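Local coordinates for putative metal-dependent hydrolase (Bacillus subtilis, PDB 6KNS), which is a probable metallo-beta-lactamase fold hydrolase that holds two zinc ions in its active site and may act on RNA, possibly in tRNA 3'-end processing, at the interface of chains A and B. Residues are numbered along the deposited sequence; one frame, centred on the assembly and turned at random. Chains: chain A/B, Putative metal-dependent hydrolase.

Contact 1: the interface of chains A and B. Residues chain A 19, 23, 44, 47, 73; chain B 19, 23, 43-44, 47.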
loop_
_atom_site.group_PDB
_atom_site.type_symbol
_atom_site.label_atom_id
_atom_site.label_comp_id
_atom_site.label_asym_id
_atom_site.label_seq_id
_atom_site.Cartn_x
_atom_site.Cartn_y
_atom_site.Cartn_z
ATOM N N PRO A 19 0.619 7.672 4.081
ATOM C CA PRO A 19 2.036 7.979 3.931
ATOM C C PRO A 19 2.257 9.422 3.499
ATOM O O PRO A 19 1.531 9.938 2.648
ATOM C CB PRO A 19 2.460 7.035 2.804
ATOM C CG PRO A 19 1.203 6.930 1.972
ATOM C CD PRO A 19 0.123 6.824 2.983
ATOM N N GLU A 23 7.208 8.063 1.685
ATOM C CA GLU A 23 7.336 7.373 2.962
ATOM C C GLU A 23 6.284 6.281 3.099
ATOM O O GLU A 23 5.672 5.858 2.095
ATOM C CB GLU A 23 7.243 8.352 4.119
ATOM C CG GLU A 23 8.280 9.487 4.023
ATOM C CD GLU A 23 9.744 9.004 4.064
ATOM O OE1 GLU A 23 10.038 7.884 4.571
ATOM O OE2 GLU A 23 10.600 9.768 3.548
ATOM N N ALA A 44 2.667 1.213 1.603
ATOM C CA ALA A 44 4.029 1.250 1.088
ATOM C C ALA A 44 5.037 0.457 1.934
ATOM O O ALA A 44 6.254 0.541 1.691
ATOM C CB ALA A 44 4.536 2.721 0.864
ATOM N N SER A 47 6.761 -2.390 -0.320
ATOM C CA SER A 47 7.746 -1.774 -1.182
ATOM C C SER A 47 9.073 -1.501 -0.451
ATOM O O SER A 47 10.174 -1.797 -0.960
ATOM C CB SER A 47 7.203 -0.480 -1.748
ATOM O OG SER A 47 8.113 0.139 -2.646
ATOM N N ASP A 73 -1.068 -3.303 3.057
ATOM C CA ASP A 73 -0.250 -4.153 2.202
ATOM C C ASP A 73 -0.402 -5.684 2.401
ATOM O O ASP A 73 0.329 -6.466 1.771
ATOM C CB ASP A 73 1.229 -3.740 2.208
ATOM C CG ASP A 73 1.599 -2.760 1.076
ATOM O OD1 ASP A 73 0.794 -2.540 0.111
ATOM O OD2 ASP A 73 2.744 -2.214 1.166
ATOM N N PRO B 19 4.679 -5.131 -5.261
ATOM C CA PRO B 19 5.758 -4.241 -5.668
ATOM C C PRO B 19 7.115 -4.926 -5.587
ATOM O O PRO B 19 7.389 -5.659 -4.636
ATOM C CB PRO B 19 5.682 -3.129 -4.618
ATOM C CG PRO B 19 5.185 -3.865 -3.396
ATOM C CD PRO B 19 4.146 -4.776 -3.934
ATOM N N GLU B 23 9.514 -0.041 -5.411
ATOM C CA GLU B 23 8.624 0.283 -6.518
ATOM C C GLU B 23 7.166 0.171 -6.096
ATOM O O GLU B 23 6.854 0.151 -4.887
ATOM C CB GLU B 23 8.903 -0.607 -7.717
ATOM C CG GLU B 23 10.371 -0.541 -8.179
ATOM C CD GLU B 23 10.818 0.859 -8.646
ATOM O OE1 GLU B 23 9.968 1.713 -9.029
ATOM O OE2 GLU B 23 12.053 1.098 -8.596
ATOM N N SER B 43 -0.427 -0.922 -4.614
ATOM C CA SER B 43 0.547 -0.931 -3.481
ATOM C C SER B 43 1.633 0.149 -3.653
ATOM O O SER B 43 2.253 0.243 -4.709
ATOM C CB SER B 43 1.199 -2.313 -3.375
ATOM O OG SER B 43 1.924 -2.481 -2.169
ATOM N N ALA B 44 1.853 0.955 -2.610
ATOM C CA ALA B 44 2.826 2.038 -2.615
ATOM C C ALA B 44 2.504 3.161 -3.614
ATOM O O ALA B 44 3.336 4.060 -3.828
ATOM C CB ALA B 44 4.292 1.514 -2.831
ATOM N N SER B 47 2.125 6.653 -1.661
ATOM C CA SER B 47 3.441 7.140 -1.311
ATOM C C SER B 47 4.138 7.838 -2.492
ATOM O O SER B 47 4.713 8.938 -2.357
ATOM C CB SER B 47 4.302 5.999 -0.816
ATOM O OG SER B 47 5.592 6.434 -0.407
HETATM O O HOH W 1 0.548 0.258 -0.119
HETATM O O HOH W 2 4.158 -1.390 -0.642
#
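The hydroxyl OG of B:Ser47 is gripped twice by the backbone of A:Glu23. B:Ser47 OG donates to the carbonyl O of A:Glu23 at 2.6 Å, arriving in the carbonyl plane on a lone pair with a C=O...OG angle of 136°. The amide N of A:Glu23 lies 3.1 Å from B:Ser47 OG and can give its hydrogen to it, which would make the hydroxyl both donor and acceptor and fix its rotation. With OG opposite the backbone N (chi1 -178°), the serine reaches out from the middle of the short helix 45-49 to the partner's loop. The twin bond, from A:Ser47 to B:Glu23, closes the other end of the patch.

Nearer the middle, B:Ser43 OG donates to the carboxylate OD1 of A:Asp73 at 2.5 Å, coming from above the carboxylate plane, 38° out of it. Water 1 sits on the two-fold axis, bound by the amide N atoms of A:Ala44 and B:Ala44 and lying 2.8 Å from OD1 of both A:Asp73 and B:Asp73. Alanine methyls and serine methylenes pack between the polar pairs: A:Ala44 CB rests 3.7 Å from B:Ser47 CB and meets its own symmetry mate, B:Ala44 CB, at 3.9 Å.

Contact 2: the interface of chains A and B. Residues chain A 17, 19, 43, 68, 72; chain B 73, 75-76.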
loop_
_atom_site.group_PDB
_atom_site.type_symbol
_atom_site.label_atom_id
_atom_site.label_comp_id
_atom_site.label_asym_id
_atom_site.label_seq_id
_atom_site.Cartn_x
_atom_site.Cartn_y
_atom_site.Cartn_z
ATOM N N GLY A 17 -1.857 7.110 9.758
ATOM C CA GLY A 17 -2.987 7.336 8.864
ATOM C C GLY A 17 -2.733 7.011 7.393
ATOM O O GLY A 17 -3.432 6.181 6.796
ATOM N N PRO A 19 0.619 7.672 4.081
ATOM C CA PRO A 19 2.036 7.979 3.931
ATOM C C PRO A 19 2.257 9.422 3.499
ATOM O O PRO A 19 1.531 9.938 2.648
ATOM C CB PRO A 19 2.460 7.035 2.804
ATOM C CG PRO A 19 1.203 6.930 1.972
ATOM C CD PRO A 19 0.123 6.824 2.983
ATOM N N SER A 43 0.675 1.041 4.559
ATOM C CA SER A 43 0.822 1.588 3.176
ATOM C C SER A 43 2.303 1.739 2.776
ATOM O O SER A 43 3.090 2.320 3.518
ATOM C CB SER A 43 0.116 2.943 3.082
ATOM O OG SER A 43 -0.022 3.393 1.745
ATOM N N HIS A 68 -6.626 0.634 8.236
ATOM C CA HIS A 68 -5.965 0.610 6.917
ATOM C C HIS A 68 -4.478 0.873 6.953
ATOM O O HIS A 68 -3.677 0.208 6.281
ATOM C CB HIS A 68 -6.569 1.668 5.997
ATOM C CG HIS A 68 -8.003 1.465 5.711
ATOM N ND1 HIS A 68 -8.506 0.294 5.173
ATOM C CD2 HIS A 68 -9.067 2.292 5.902
ATOM C CE1 HIS A 68 -9.819 0.428 5.021
ATOM N NE2 HIS A 68 -10.176 1.621 5.465
ATOM N N ALA A 72 -2.859 -2.266 4.998
ATOM C CA ALA A 72 -3.085 -2.010 3.582
ATOM C C ALA A 72 -2.296 -2.928 2.674
ATOM O O ALA A 72 -2.792 -3.256 1.614
ATOM C CB ALA A 72 -2.845 -0.492 3.187
ATOM N N ASP B 73 -4.141 0.804 -1.896
ATOM C CA ASP B 73 -4.021 2.105 -1.250
ATOM C C ASP B 73 -5.323 2.937 -1.125
ATOM O O ASP B 73 -5.278 4.092 -0.668
ATOM C CB ASP B 73 -2.881 2.947 -1.840
ATOM C CG ASP B 73 -1.543 2.787 -1.088
ATOM O OD1 ASP B 73 -1.495 2.203 0.045
ATOM O OD2 ASP B 73 -0.521 3.280 -1.661
ATOM N N GLY B 75 -7.873 2.481 1.119
ATOM C CA GLY B 75 -8.076 2.743 2.543
ATOM C C GLY B 75 -7.222 3.886 3.040
ATOM O O GLY B 75 -7.734 4.871 3.585
ATOM N N PRO B 76 -5.903 3.778 2.849
ATOM C CA PRO B 76 -5.044 4.882 3.227
ATOM C C PRO B 76 -5.443 6.197 2.545
ATOM O O PRO B 76 -5.326 7.253 3.149
ATOM C CB PRO B 76 -3.656 4.416 2.799
ATOM C CG PRO B 76 -3.738 2.907 2.832
ATOM C CD PRO B 76 -5.147 2.599 2.381
HETATM O O HOH W 3 1.522 4.115 -0.623
#
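A:His68 presents the face of its imidazole to the backbone of B:Gly75, a CH-pi contact in which B:Gly75 CA sits over the centre of the ring. B:Gly75 CA is 3.4 Å from A:His68 CG and almost evenly spaced from the other ring atoms, a close approach probably helped by the absence of a side chain on the glycine. The histidine places CG opposite its carbonyl carbon (chi1 -62°), which lays the ring against the start of the partner helix.

Purely apolar packing centres on the B:Pro76 ring. B:Pro76 CG abuts the methyl CB of A:Ala72 at 3.5 Å and reaches A:Ser43 CB at 3.9 Å, while B:Pro76 CD lies 4.0 Å from A:His68 CB. The pyrrolidine thus wedges among A:Ser43, A:His68 and A:Ala72, with A:Gly17 and A:Pro19 making looser contact at its flank.

A polar link comes from the twin of the Ser43-Asp73 bond, with the chains exchanged.

In the fold, B:Gly75 and B:Pro76 lie in the first turn of helix 74-86, just after B:Asp73; they dock on the short helix 68-71 of chain A, which carries the second half of the HxHxDH motif, with A:His68 at a variable position among the zinc ligands.

Contact 3: the interface of chains A and B. Residues chain A 75-76, 78-79; chain B 17, 67-69.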
loop_
_atom_site.group_PDB
_atom_site.type_symbol
_atom_site.label_atom_id
_atom_site.label_comp_id
_atom_site.label_asym_id
_atom_site.label_seq_id
_atom_site.Cartn_x
_atom_site.Cartn_y
_atom_site.Cartn_z
ATOM N N GLY A 75 -2.961 -7.677 1.295
ATOM C CA GLY A 75 -3.374 -8.236 0.008
ATOM C C GLY A 75 -2.210 -8.410 -0.938
ATOM O O GLY A 75 -1.950 -9.516 -1.427
ATOM N N PRO A 76 -1.482 -7.321 -1.203
ATOM C CA PRO A 76 -0.303 -7.447 -2.035
ATOM C C PRO A 76 0.696 -8.474 -1.487
ATOM O O PRO A 76 1.343 -9.163 -2.261
ATOM C CB PRO A 76 0.279 -6.037 -2.046
ATOM C CG PRO A 76 -0.911 -5.137 -1.796
ATOM C CD PRO A 76 -1.778 -5.920 -0.838
ATOM N N GLN A 78 -0.109 -11.260 0.026
ATOM C CA GLN A 78 -0.696 -12.514 -0.383
ATOM C C GLN A 78 -0.426 -12.797 -1.839
ATOM O O GLN A 78 -0.062 -13.928 -2.199
ATOM C CB GLN A 78 -2.203 -12.557 -0.045
ATOM C CG GLN A 78 -2.447 -12.518 1.486
ATOM C CD GLN A 78 -3.893 -12.225 1.834
ATOM O OE1 GLN A 78 -4.597 -11.576 1.069
ATOM N NE2 GLN A 78 -4.354 -12.734 2.982
ATOM N N PHE A 79 -0.543 -11.788 -2.686
ATOM C CA PHE A 79 -0.151 -12.013 -4.061
ATOM C C PHE A 79 1.366 -12.294 -4.208
ATOM O O PHE A 79 1.740 -13.108 -5.031
ATOM C CB PHE A 79 -0.581 -10.869 -4.947
ATOM C CG PHE A 79 -2.070 -10.818 -5.241
ATOM C CD1 PHE A 79 -2.944 -11.859 -4.870
ATOM C CD2 PHE A 79 -2.590 -9.750 -5.983
ATOM C CE1 PHE A 79 -4.316 -11.801 -5.175
ATOM C CE2 PHE A 79 -3.961 -9.696 -6.299
ATOM C CZ PHE A 79 -4.816 -10.726 -5.905
ATOM N N GLY B 17 0.887 -7.575 -9.542
ATOM C CA GLY B 17 0.732 -8.418 -8.361
ATOM C C GLY B 17 1.143 -7.773 -7.039
ATOM O O GLY B 17 0.335 -7.667 -6.106
ATOM N N HIS B 67 -8.807 -6.286 -7.735
ATOM C CA HIS B 67 -7.635 -7.066 -7.305
ATOM C C HIS B 67 -6.752 -6.161 -6.420
ATOM O O HIS B 67 -6.638 -4.961 -6.687
ATOM C CB HIS B 67 -6.837 -7.542 -8.532
ATOM C CG HIS B 67 -7.226 -8.888 -9.054
ATOM N ND1 HIS B 67 -6.864 -9.331 -10.314
ATOM C CD2 HIS B 67 -7.873 -9.927 -8.460
ATOM C CE1 HIS B 67 -7.302 -10.574 -10.485
ATOM N NE2 HIS B 67 -7.921 -10.956 -9.375
ATOM N N HIS B 68 -6.122 -6.749 -5.395
ATOM C CA HIS B 68 -5.308 -6.018 -4.405
ATOM C C HIS B 68 -4.287 -5.078 -5.000
ATOM O O HIS B 68 -4.101 -3.939 -4.548
ATOM C CB HIS B 68 -4.535 -6.994 -3.523
ATOM C CG HIS B 68 -5.395 -7.892 -2.726
ATOM N ND1 HIS B 68 -6.368 -7.429 -1.858
ATOM C CD2 HIS B 68 -5.440 -9.250 -2.670
ATOM C CE1 HIS B 68 -6.954 -8.474 -1.283
ATOM N NE2 HIS B 68 -6.415 -9.579 -1.768
ATOM N N ASP B 69 -3.606 -5.541 -6.031
ATOM C CA ASP B 69 -2.590 -4.705 -6.684
ATOM C C ASP B 69 -3.119 -3.484 -7.455
ATOM O O ASP B 69 -2.320 -2.664 -7.932
ATOM C CB ASP B 69 -1.647 -5.558 -7.533
ATOM C CG ASP B 69 -2.363 -6.269 -8.666
ATOM O OD1 ASP B 69 -3.417 -6.846 -8.397
ATOM O OD2 ASP B 69 -1.858 -6.256 -9.800
#
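B:Gly17 has a positive phi of 84°, and its carbonyl O meets A:Phe79 CB, 3.5 Å away, on helix 74-86. That carbonyl oxygen also lies at the edge of the A:Phe79 ring, in its plane. The carboxylate OD1 of B:Asp69 approaches the same rim, 3.6 Å from A:Phe79 CE2, so two oxygens lie at the C-H rim of the phenyl, probably a mildly favourable electrostatic match.

One face of the phenyl takes the edge of B:His68: CD2 of the B:His68 imidazole stands above the plane, offset toward the rim and 3.6 Å from A:Phe79 CZ. The two rings are tilted 59° to each other, an edge-to-face pair. The phenylalanine swings CG opposite its carbonyl carbon (chi1 -74°), which carries the ring across to chain B. A:Gln78 OE1 comes to 3.9 Å from B:His68 NE2, a van der Waals approach and not a hydrogen bond. At its far end A:Phe79 CZ reaches B:His67 CD2 at 4.1 Å.

Within chain B, the amide N of B:Gly17 donates to B:Asp69 OD2 at 3.1 Å from above the carboxylate plane, probably helping to position this zinc ligand. B:His67 and B:Asp69 belong to the HxHxDH motif and bind zinc, so the partner's phenylalanine packs directly against the metal ligands. It may thereby help shape the active-site wall, if this pairing of chains is the biological one.

Contact 1 straddles the two-fold axis, while contacts 2 and 3 flank it; their C-alpha centres lie about 9 Å and 12 Å from that of contact 1, and about 14 Å from each other. Contacts 1 and 2 share A:Pro19. Contacts 2 and 3 use the same elements with the chains exchanged: the start of helix 74-86 against helix 68-71. They are neighbouring parts of one two-fold symmetric interface, with a hydrated polar centre and packed ring contacts leading outward to the zinc motif. This arrangement is compatible with a real dimer, although the structure alone does not establish one in solution.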